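Taurine:2-oxoglutarate aminotransferase (PDB 6JIX) probably transfers the amino group of taurine to 2-oxoglutarate, giving glutamate, with pyridoxal 5'-phosphate as its cofactor. Local coordinates at residues 37-42 with 48-53; 55-60 with 258-263; 63-68 with 328-333; 345-350 with 369-374. All blocks are in the same frame, centred on the assembly; numbering follows the deposited sequence.

Contact 1: residues 37-42 with 48-53; sequences DGIYFW and RYTDMS. With GLU (glutamic acid), chain N.
Arg48 and Tyr40 lie flat against each other on one face of the antiparallel pair 40-42 and 48-51. Along Arg48, CB rests by Trp42 NE1 (3.3 Å), CG sits between Trp42 and Tyr40, CD reaches Tyr40 CD1 at 3.5 Å, and NE lies over the CD1-CE1 side of the same ring. With CG anti to the backbone N (chi1 171°) and a bend at chi3, the guanidinium comes over the phenol with planes 9° apart, NH1 over the ring face, 3.2 Å from Tyr40 CE1. NH2 forms a long, weak ion pair with Glu432. The other face of the phenol is covered by CG1 of Ile39, and its hydroxyl bonds Gln428. A serine at Tyr40 would probably leave the Arg48 guanidinium without the surface it lies on and Gln428 without its mate. On the reverse face of the sheet, Tyr49 CB sits over the Phe41 ring as a CH-pi contact, 3.9 Å from its centroid, and the two rings are too far displaced for a real stack. Phe41 and Tyr49 form the hydrogen-bonded pair (Tyr49 N to Phe41 O 2.9 Å, Phe41 N to Tyr49 O 3.1 Å). Asp51 N bonds Ile39 O at 2.7 Å. Asp51 OD2 is held by His63 and OD1 by Leu55 N, with OD1 3.5 Å from O of the bound glutamic acid. It is a beta hairpin whose second strand leads into the wall of the glutamate pocket, with Asp51 and Ser53.

Contact 2: residues 55-60 with 258-263; sequences LLVCSN and FGRTGK. With GLU (glutamic acid), chain N.
Asn60 OD1 takes a nearly straight hydrogen bond from Arg260 NH2 (3.1 Å, 166° at the hydrogen). The oxygen lies in the guanidinium plane, but the donor stands well above the carbonyl plane of the amide, the two flat groups being turned 68° apart. At the other end of the same amide, ND2 makes a weak bond to Phe258 O (2.7 Å) and another to Gly257 O. Val57 comes at the guanidinium over a face, CG1 3.7 Å from Arg260 NE, and a water bridges Arg260 NE (3.2 Å) and Val57 O (2.8 Å). Arg260 reaches all this by folding back: its chain bends at chi2 and chi3. Its NH1 is bonded to the carbonyls of Leu369 and Pro420, and the buried charge is probably balanced in part by these oxygens. A methionine at Arg260 would probably leave Asn60 OD1 and those two carbonyls without their donor. On the far side of 55-60, Leu56 CD2 approaches OE1 of the bound glutamic acid at 3.3 Å. The contact pins the loop after strand 248-252 to the short, weakly bonded helix 54-57 and the turn that follows it, with Val57 near Lys281, which binds the cofactor, in the pyridoxal-phosphate site of the class-III aminotransferase fold.

Contact 3: residues 63-68 with 328-333; sequences HELPEI and VNYYLE
Tyr330 of helix 318-333 meets Leu65 and Glu67 in a helix-helix packing of the class-III aminotransferase fold, the N-terminus of helix 66-78 against the last turns of helix 318-333. Leu65 holds the N-cap position. It comes at the phenol over a face as a CH-pi contact: CD2 lies 4.0 Å from the centroid, displaced toward the rim, and nearest Tyr330 CD2 at 3.7 Å, while CD1 reaches toward CZ. Tyr330 presents this face with its ring thrown out from the helix, CG trans to the backbone N (chi1 -167°), and it also stacks with His334 one turn further on. The backbone N of Leu65 is bonded to the hydroxyl of Tyr287. The neighbouring Ile68 carries the packing on along helix 318-333, against Ala323 and Ala327. No hydrogen bond crosses here, and the backbones stay apart, the CA atoms of Glu67 and Tyr330 being 7.5 Å from each other. Glu67 folds back at chi2 and comes to the ring's edge, where an acidic group would be expected to suit the positively polarised C-H rim. Its carboxylate stands 74° to the phenol, with CD 3.7 Å from Tyr330 CE2 and OE2 in the ring plane.

Contact 4: residues 345-350 with 369-374; sequences GILKPF and LFSALT
Leu347 and Leu369 mark the nearest approach of the two backbones, CA atoms 7.3 Å apart, where helix 336-357 passes over the residue just before strand 370-376. The helix is kinked here: Pro349 has no N-H to give, the Ile346 N also lacks a bond to the turn before, and the Phe350 N to Ile346 O bond is weak (3.3 Å). One side chain carries the helix's part. Leu347 points toward the strand with CG trans to its backbone N (chi1 174°), which lowers the CD2 methyl between two partners. On one of them it meets a methyl of like kind, Leu369 CD2, at 3.9 Å. On the other it sits against Ser371, 3.8 Å from CB and 3.6 Å from OG. That last approach is plain packing: the hydroxyl has its polar partner on the adjoining strand, bonded to Ile418 O, and so shows the leucine a small side chain whose polar end is already satisfied. Ile418 also touches Leu347. Nearby parts of the same helix fill in around these three residues, Val340 and Met343 against Leu369 and Leu351 against Ser371. Phe350 turns instead to Leu433 and Leu436 of helix 426-447. The result is a largely apolar layer between helix 336-357 and the three-stranded antiparallel sheet 361-367, 370-376 and 415-418, the two-layer alpha/beta packing of the C-terminal part of a class-III aminotransferase.

In the fold
From the N terminus, contact 1 closes the hairpin of strands 40-43 and 48-51 before any other contact opens. The chain then enters 55-60 and 63-68 in turn, and each waits some two hundred residues or more for its partner: contact 2 closes at 258-263 and contact 3 at 328-333, so these two cross. Contact 4 follows in series and is again local, folding a helix onto a nearby strand. Contact 2 is the hub: Phe41 packs on Leu55, Asn60 and Phe258 touch Tyr331, and contacts 2 and 4 meet at Arg260 and Phe370. His63 links contacts 1 and 3 through Gly38 O. N-terminal hairpin, cofactor-side loop, helix 318-333 and C-terminal sheet are thereby linked.

Contact 1: residues 37-42 with 48-53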
# COMPACT_ATOMS: atom_id res chain seq x y z
N ASP A 37 -16.55 19.04 1.10
CA ASP A 37 -15.98 20.36 0.85
C ASP A 37 -15.61 21.10 2.15
O ASP A 37 -16.42 21.17 3.09
CB ASP A 37 -16.96 21.19 0.01
CG ASP A 37 -16.44 22.57 -0.28
OD1 ASP A 37 -15.31 22.69 -0.82
OD2 ASP A 37 -17.15 23.54 0.06
N GLY A 38 -14.40 21.64 2.22
CA GLY A 38 -13.96 22.26 3.45
C GLY A 38 -13.94 21.24 4.56
O GLY A 38 -13.40 20.14 4.42
N ILE A 39 -14.57 21.59 5.68
CA ILE A 39 -14.61 20.73 6.85
C ILE A 39 -15.90 19.91 6.92
O ILE A 39 -16.26 19.43 7.99
CB ILE A 39 -14.40 21.53 8.14
CG1 ILE A 39 -15.67 22.31 8.47
CG2 ILE A 39 -13.16 22.43 8.02
CD1 ILE A 39 -15.77 22.75 9.90
N TYR A 40 -16.63 19.77 5.80
CA TYR A 40 -17.94 19.12 5.79
C TYR A 40 -18.00 18.04 4.72
O TYR A 40 -17.21 18.01 3.78
CB TYR A 40 -19.09 20.12 5.55
CG TYR A 40 -19.00 21.34 6.42
CD1 TYR A 40 -19.40 21.30 7.76
CD2 TYR A 40 -18.49 22.52 5.92
CE1 TYR A 40 -19.30 22.41 8.57
CE2 TYR A 40 -18.38 23.64 6.72
CZ TYR A 40 -18.79 23.58 8.04
OH TYR A 40 -18.67 24.71 8.83
N PHE A 41 -18.98 17.15 4.89
CA PHE A 41 -19.41 16.26 3.82
C PHE A 41 -20.91 16.02 4.00
O PHE A 41 -21.48 16.34 5.05
CB PHE A 41 -18.61 14.95 3.77
CG PHE A 41 -18.61 14.16 5.04
CD1 PHE A 41 -19.64 13.29 5.33
CD2 PHE A 41 -17.55 14.25 5.93
CE1 PHE A 41 -19.63 12.53 6.49
CE2 PHE A 41 -17.53 13.50 7.10
CZ PHE A 41 -18.58 12.64 7.38
N TRP A 42 -21.55 15.52 2.93
CA TRP A 42 -23.01 15.44 2.87
C TRP A 42 -23.45 14.06 2.43
O TRP A 42 -22.89 13.49 1.48
CB TRP A 42 -23.57 16.49 1.90
CG TRP A 42 -23.41 17.91 2.38
CD1 TRP A 42 -24.34 18.68 3.03
CD2 TRP A 42 -22.24 18.73 2.24
NE1 TRP A 42 -23.81 19.91 3.32
CE2 TRP A 42 -22.53 19.97 2.84
CE3 TRP A 42 -20.98 18.54 1.67
CZ2 TRP A 42 -21.60 21.02 2.89
CZ3 TRP A 42 -20.06 19.58 1.72
CH2 TRP A 42 -20.37 20.80 2.33
N ARG A 48 -25.69 17.63 6.63
CA ARG A 48 -24.29 18.02 6.64
C ARG A 48 -23.61 17.50 7.90
O ARG A 48 -24.12 17.66 9.01
CB ARG A 48 -24.18 19.55 6.57
CG ARG A 48 -22.79 20.11 6.80
CD ARG A 48 -22.85 21.60 6.99
NE ARG A 48 -23.09 21.94 8.39
CZ ARG A 48 -22.71 23.07 8.95
NH1 ARG A 48 -22.06 23.98 8.23
NH2 ARG A 48 -22.96 23.30 10.23
N TYR A 49 -22.44 16.88 7.72
CA TYR A 49 -21.62 16.42 8.83
C TYR A 49 -20.37 17.28 8.89
O TYR A 49 -19.70 17.49 7.88
CB TYR A 49 -21.27 14.92 8.66
CG TYR A 49 -22.53 14.09 8.56
CD1 TYR A 49 -23.17 13.59 9.71
CD2 TYR A 49 -23.13 13.87 7.33
CE1 TYR A 49 -24.36 12.86 9.61
CE2 TYR A 49 -24.32 13.14 7.22
CZ TYR A 49 -24.93 12.64 8.36
OH TYR A 49 -26.11 11.93 8.23
N THR A 50 -20.04 17.76 10.08
CA THR A 50 -18.81 18.51 10.29
C THR A 50 -17.73 17.50 10.63
O THR A 50 -17.85 16.77 11.63
CB THR A 50 -18.97 19.56 11.40
OG1 THR A 50 -20.26 20.18 11.31
CG2 THR A 50 -17.90 20.64 11.30
N ASP A 51 -16.67 17.48 9.83
CA ASP A 51 -15.68 16.41 9.91
C ASP A 51 -14.69 16.72 11.04
O ASP A 51 -13.54 17.12 10.83
CB ASP A 51 -14.98 16.24 8.57
CG ASP A 51 -14.10 15.02 8.51
OD1 ASP A 51 -14.20 14.17 9.43
OD2 ASP A 51 -13.31 14.91 7.55
N MET A 52 -15.14 16.48 12.27
CA MET A 52 -14.33 16.78 13.44
C MET A 52 -13.20 15.77 13.70
O MET A 52 -12.35 16.03 14.56
CB MET A 52 -15.26 16.88 14.66
CG MET A 52 -16.22 18.05 14.55
SD MET A 52 -15.34 19.62 14.35
CE MET A 52 -14.62 19.77 16.00
N SER A 53 -13.13 14.67 12.95
CA SER A 53 -12.01 13.74 13.05
C SER A 53 -11.12 13.76 11.82
O SER A 53 -10.23 12.91 11.68
CB SER A 53 -12.53 12.31 13.27
OG SER A 53 -12.97 11.77 12.03
N GLU N . -16.34 8.29 11.78
CA GLU N . -15.15 8.94 11.26
C GLU N . -15.46 9.77 10.01
O GLU N . -15.61 11.04 10.08
CB GLU N . -14.16 7.85 10.89
CG GLU N . -14.88 6.75 10.14
CD GLU N . -13.96 5.56 9.90
OE1 GLU N . -13.32 5.16 10.90
OE2 GLU N . -13.84 4.99 8.75
OXT GLU N . -15.55 9.16 8.91

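Contact 2: residues 55-60 with 258-263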
# COMPACT_ATOMS: atom_id res chain seq x y z
N LEU A 55 -11.76 12.79 8.93
CA LEU A 55 -11.96 11.41 8.48
C LEU A 55 -11.14 10.46 9.36
O LEU A 55 -11.54 10.18 10.49
CB LEU A 55 -11.63 11.26 6.99
CG LEU A 55 -12.59 12.00 6.05
CD1 LEU A 55 -12.34 11.60 4.59
CD2 LEU A 55 -14.03 11.75 6.46
N LEU A 56 -9.97 10.00 8.90
CA LEU A 56 -9.13 9.19 9.77
C LEU A 56 -7.92 10.00 10.23
O LEU A 56 -6.78 9.52 10.20
CB LEU A 56 -8.72 7.90 9.05
CG LEU A 56 -9.93 6.97 8.89
CD1 LEU A 56 -9.80 5.89 7.79
CD2 LEU A 56 -10.32 6.35 10.25
N VAL A 57 -8.17 11.23 10.71
CA VAL A 57 -7.11 12.18 11.05
C VAL A 57 -6.15 12.30 9.87
O VAL A 57 -4.93 12.27 10.04
CB VAL A 57 -6.36 11.77 12.34
CG1 VAL A 57 -5.65 12.96 12.93
CG2 VAL A 57 -7.32 11.20 13.38
N CYS A 58 -6.70 12.45 8.65
CA CYS A 58 -5.87 12.53 7.45
C CYS A 58 -6.21 13.74 6.58
O CYS A 58 -5.32 14.30 5.92
CB CYS A 58 -5.98 11.25 6.61
SG CYS A 58 -7.67 10.79 6.16
N SER A 59 -7.47 14.16 6.57
CA SER A 59 -7.89 15.28 5.72
C SER A 59 -7.46 16.61 6.35
O SER A 59 -8.27 17.48 6.68
CB SER A 59 -9.39 15.21 5.48
OG SER A 59 -9.73 14.00 4.82
N ASN A 60 -6.14 16.80 6.42
CA ASN A 60 -5.56 17.85 7.24
C ASN A 60 -5.95 19.25 6.74
O ASN A 60 -6.05 20.19 7.55
CB ASN A 60 -4.04 17.69 7.27
CG ASN A 60 -3.58 16.71 8.36
OD1 ASN A 60 -4.37 15.91 8.86
ND2 ASN A 60 -2.31 16.78 8.71
N PHE A 258 2.30 16.56 9.61
CA PHE A 258 1.73 17.60 8.76
C PHE A 258 0.76 18.51 9.51
O PHE A 258 -0.42 18.65 9.17
CB PHE A 258 1.12 16.95 7.51
CG PHE A 258 2.17 16.27 6.67
CD1 PHE A 258 3.06 17.01 5.92
CD2 PHE A 258 2.32 14.89 6.71
CE1 PHE A 258 4.06 16.38 5.19
CE2 PHE A 258 3.32 14.26 5.98
CZ PHE A 258 4.18 15.00 5.22
N GLY A 259 1.29 19.16 10.55
CA GLY A 259 0.59 20.22 11.25
C GLY A 259 -0.37 19.77 12.32
O GLY A 259 -0.89 20.62 13.05
N ARG A 260 -0.65 18.47 12.40
CA ARG A 260 -1.63 17.95 13.35
C ARG A 260 -1.42 18.50 14.76
O ARG A 260 -2.39 18.84 15.45
CB ARG A 260 -1.57 16.42 13.34
CG ARG A 260 -2.64 15.77 14.17
CD ARG A 260 -3.91 16.58 14.07
NE ARG A 260 -4.49 16.45 12.75
CZ ARG A 260 -5.72 16.82 12.45
NH1 ARG A 260 -6.48 17.33 13.41
NH2 ARG A 260 -6.19 16.66 11.22
N THR A 261 -0.16 18.61 15.20
CA THR A 261 0.17 18.97 16.58
C THR A 261 0.64 20.41 16.73
O THR A 261 1.05 20.80 17.83
CB THR A 261 1.27 18.04 17.11
OG1 THR A 261 2.53 18.37 16.48
CG2 THR A 261 0.90 16.55 16.88
N GLY A 262 0.63 21.20 15.65
CA GLY A 262 1.16 22.54 15.66
C GLY A 262 2.58 22.67 15.12
O GLY A 262 3.05 23.79 14.92
N LYS A 263 3.25 21.56 14.88
CA LYS A 263 4.55 21.53 14.22
C LYS A 263 4.41 20.68 12.96
O LYS A 263 3.46 19.91 12.81
CB LYS A 263 5.62 20.95 15.17
CG LYS A 263 6.14 21.93 16.24
CD LYS A 263 7.58 22.37 15.93
CE LYS A 263 8.11 23.33 16.97
NZ LYS A 263 7.40 23.10 18.24
N GLU N . -16.34 8.29 11.78
CA GLU N . -15.15 8.94 11.26
C GLU N . -15.46 9.77 10.01
O GLU N . -15.61 11.04 10.08
CB GLU N . -14.16 7.85 10.89
CG GLU N . -14.88 6.75 10.14
CD GLU N . -13.96 5.56 9.90
OE1 GLU N . -13.32 5.16 10.90
OE2 GLU N . -13.84 4.99 8.75
OXT GLU N . -15.55 9.16 8.91
O HOH W 1 -3.12 14.16 10.96

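Contact 3: residues 63-68 with 328-333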
# COMPACT_ATOMS: atom_id res chain seq x y z
N HIS A 63 -11.51 19.27 2.81
CA HIS A 63 -11.86 18.56 1.59
C HIS A 63 -11.94 19.51 0.40
O HIS A 63 -12.31 20.68 0.53
CB HIS A 63 -13.19 17.82 1.79
CG HIS A 63 -13.16 16.87 2.95
ND1 HIS A 63 -12.49 15.66 2.91
CD2 HIS A 63 -13.69 16.96 4.19
CE1 HIS A 63 -12.64 15.04 4.07
NE2 HIS A 63 -13.36 15.81 4.86
N GLU A 64 -11.54 19.00 -0.76
CA GLU A 64 -11.66 19.72 -2.03
C GLU A 64 -10.91 21.05 -2.01
O GLU A 64 -11.23 21.96 -2.78
CB GLU A 64 -13.12 19.95 -2.41
CG GLU A 64 -13.84 18.67 -2.78
CD GLU A 64 -13.44 18.16 -4.14
OE1 GLU A 64 -13.91 18.75 -5.12
OE2 GLU A 64 -12.67 17.19 -4.23
N LEU A 65 -9.90 21.16 -1.16
CA LEU A 65 -9.06 22.34 -1.16
C LEU A 65 -8.59 22.62 -2.58
O LEU A 65 -7.90 21.78 -3.17
CB LEU A 65 -7.86 22.14 -0.24
CG LEU A 65 -7.06 23.42 -0.06
CD1 LEU A 65 -7.57 24.15 1.16
CD2 LEU A 65 -5.58 23.10 0.06
N PRO A 66 -8.92 23.77 -3.15
CA PRO A 66 -8.57 24.01 -4.56
C PRO A 66 -7.10 23.80 -4.89
O PRO A 66 -6.79 23.33 -5.99
CB PRO A 66 -9.00 25.47 -4.76
CG PRO A 66 -10.14 25.63 -3.80
CD PRO A 66 -9.70 24.88 -2.58
N GLU A 67 -6.17 24.13 -3.99
CA GLU A 67 -4.76 24.04 -4.32
C GLU A 67 -4.36 22.60 -4.66
O GLU A 67 -3.63 22.38 -5.64
CB GLU A 67 -3.90 24.57 -3.18
CG GLU A 67 -3.82 26.08 -3.12
CD GLU A 67 -5.07 26.69 -2.51
OE1 GLU A 67 -6.00 25.91 -2.19
OE2 GLU A 67 -5.11 27.93 -2.36
N ILE A 68 -4.84 21.62 -3.88
CA ILE A 68 -4.51 20.22 -4.15
C ILE A 68 -5.34 19.70 -5.31
O ILE A 68 -4.83 18.99 -6.19
CB ILE A 68 -4.69 19.34 -2.90
CG1 ILE A 68 -3.82 19.82 -1.74
CG2 ILE A 68 -4.34 17.90 -3.23
CD1 ILE A 68 -4.36 19.40 -0.38
N VAL A 328 2.00 20.35 0.73
CA VAL A 328 3.07 20.84 1.60
C VAL A 328 3.25 22.34 1.40
O VAL A 328 3.40 23.09 2.37
CB VAL A 328 4.37 20.07 1.36
CG1 VAL A 328 5.51 20.72 2.12
CG2 VAL A 328 4.19 18.58 1.74
N ASN A 329 3.20 22.81 0.14
CA ASN A 329 3.32 24.24 -0.14
C ASN A 329 2.22 25.03 0.55
O ASN A 329 2.46 26.13 1.06
CB ASN A 329 3.28 24.51 -1.65
CG ASN A 329 4.65 24.45 -2.31
OD1 ASN A 329 5.68 24.67 -1.66
ND2 ASN A 329 4.68 24.14 -3.61
N TYR A 330 1.01 24.47 0.62
CA TYR A 330 -0.06 25.13 1.36
C TYR A 330 0.27 25.23 2.85
O TYR A 330 0.12 26.30 3.46
CB TYR A 330 -1.37 24.39 1.16
CG TYR A 330 -2.55 25.20 1.65
CD1 TYR A 330 -2.89 25.24 3.00
CD2 TYR A 330 -3.31 25.95 0.76
CE1 TYR A 330 -3.97 26.00 3.43
CE2 TYR A 330 -4.38 26.68 1.17
CZ TYR A 330 -4.71 26.72 2.50
OH TYR A 330 -5.80 27.49 2.88
N TYR A 331 0.68 24.11 3.47
CA TYR A 331 0.99 24.15 4.90
C TYR A 331 1.93 25.30 5.18
O TYR A 331 1.72 26.08 6.12
CB TYR A 331 1.64 22.84 5.38
CG TYR A 331 0.74 21.62 5.43
CD1 TYR A 331 -0.48 21.65 6.10
CD2 TYR A 331 1.13 20.43 4.81
CE1 TYR A 331 -1.28 20.55 6.14
CE2 TYR A 331 0.33 19.31 4.85
CZ TYR A 331 -0.87 19.37 5.52
OH TYR A 331 -1.68 18.25 5.56
N LEU A 332 2.96 25.44 4.34
CA LEU A 332 3.99 26.45 4.56
C LEU A 332 3.47 27.84 4.24
O LEU A 332 3.47 28.74 5.10
CB LEU A 332 5.23 26.11 3.73
CG LEU A 332 5.92 24.77 4.04
CD1 LEU A 332 7.15 24.54 3.16
CD2 LEU A 332 6.29 24.69 5.53
N GLU A 333 2.98 28.04 3.00
CA GLU A 333 2.62 29.38 2.55
C GLU A 333 1.52 30.00 3.41
O GLU A 333 1.54 31.21 3.66
CB GLU A 333 2.19 29.35 1.08
CG GLU A 333 3.36 29.33 0.11
CD GLU A 333 3.02 28.73 -1.25
OE1 GLU A 333 1.91 28.97 -1.78
OE2 GLU A 333 3.89 28.03 -1.81

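Contact 4: residues 345-350 with 369-374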
# COMPACT_ATOMS: atom_id res chain seq x y z
N GLY A 345 -5.46 26.99 21.27
CA GLY A 345 -5.88 27.90 22.32
C GLY A 345 -7.37 27.97 22.51
O GLY A 345 -7.83 28.54 23.51
N ILE A 346 -8.15 27.45 21.56
CA ILE A 346 -9.59 27.31 21.72
C ILE A 346 -9.95 25.91 22.17
O ILE A 346 -10.72 25.74 23.12
CB ILE A 346 -10.30 27.66 20.40
CG1 ILE A 346 -9.92 29.05 19.90
CG2 ILE A 346 -11.80 27.50 20.54
CD1 ILE A 346 -10.83 29.53 18.82
N LEU A 347 -9.38 24.90 21.53
CA LEU A 347 -9.82 23.53 21.75
C LEU A 347 -9.36 23.01 23.11
O LEU A 347 -10.16 22.45 23.87
CB LEU A 347 -9.33 22.64 20.60
CG LEU A 347 -9.56 21.13 20.70
CD1 LEU A 347 -11.01 20.79 20.50
CD2 LEU A 347 -8.70 20.41 19.69
N LYS A 348 -8.08 23.22 23.45
CA LYS A 348 -7.55 22.72 24.72
C LYS A 348 -8.36 23.21 25.92
O LYS A 348 -8.84 22.37 26.71
CB LYS A 348 -6.07 23.08 24.83
CG LYS A 348 -5.36 22.43 26.00
CD LYS A 348 -3.86 22.50 25.81
CE LYS A 348 -3.14 21.78 26.94
NZ LYS A 348 -2.85 22.66 28.11
N PRO A 349 -8.54 24.52 26.14
CA PRO A 349 -9.36 24.97 27.27
C PRO A 349 -10.79 24.44 27.24
O PRO A 349 -11.36 24.15 28.29
CB PRO A 349 -9.33 26.49 27.14
CG PRO A 349 -8.10 26.77 26.30
CD PRO A 349 -8.04 25.66 25.34
N PHE A 350 -11.38 24.29 26.06
CA PHE A 350 -12.74 23.76 26.02
C PHE A 350 -12.77 22.33 26.54
O PHE A 350 -13.66 21.96 27.32
CB PHE A 350 -13.32 23.83 24.61
CG PHE A 350 -14.66 23.14 24.50
CD1 PHE A 350 -15.82 23.78 24.91
CD2 PHE A 350 -14.76 21.83 24.02
CE1 PHE A 350 -17.05 23.15 24.83
CE2 PHE A 350 -15.99 21.18 23.94
CZ PHE A 350 -17.14 21.84 24.34
N LEU A 369 -4.32 20.57 17.01
CA LEU A 369 -5.66 20.05 16.79
C LEU A 369 -5.66 18.53 16.87
O LEU A 369 -6.35 17.84 16.12
CB LEU A 369 -6.23 20.57 15.47
CG LEU A 369 -6.51 22.08 15.51
CD1 LEU A 369 -6.83 22.65 14.13
CD2 LEU A 369 -7.63 22.38 16.48
N PHE A 370 -4.87 17.99 17.81
CA PHE A 370 -4.70 16.56 18.07
C PHE A 370 -5.12 16.32 19.53
O PHE A 370 -4.34 16.58 20.46
CB PHE A 370 -3.25 16.15 17.82
CG PHE A 370 -3.05 14.69 17.52
CD1 PHE A 370 -3.99 13.97 16.79
CD2 PHE A 370 -1.90 14.04 17.95
CE1 PHE A 370 -3.79 12.61 16.51
CE2 PHE A 370 -1.69 12.68 17.67
CZ PHE A 370 -2.64 11.97 16.95
N SER A 371 -6.32 15.79 19.74
CA SER A 371 -6.91 15.83 21.07
C SER A 371 -7.84 14.64 21.27
O SER A 371 -8.34 14.05 20.31
CB SER A 371 -7.70 17.14 21.27
OG SER A 371 -9.02 17.01 20.78
N ALA A 372 -8.08 14.32 22.55
CA ALA A 372 -8.94 13.21 22.92
C ALA A 372 -9.43 13.37 24.35
O ALA A 372 -8.76 13.97 25.20
CB ALA A 372 -8.23 11.86 22.76
N LEU A 373 -10.60 12.79 24.63
CA LEU A 373 -11.16 12.71 25.96
C LEU A 373 -11.19 11.26 26.42
O LEU A 373 -11.61 10.37 25.66
CB LEU A 373 -12.56 13.30 25.99
CG LEU A 373 -12.69 14.77 25.58
CD1 LEU A 373 -14.15 15.22 25.68
CD2 LEU A 373 -11.77 15.68 26.39
N THR A 374 -10.75 11.01 27.66
CA THR A 374 -10.94 9.71 28.28
C THR A 374 -12.29 9.68 28.98
O THR A 374 -12.54 10.45 29.92
CB THR A 374 -9.82 9.38 29.27
OG1 THR A 374 -8.56 9.39 28.58
CG2 THR A 374 -10.06 8.01 29.83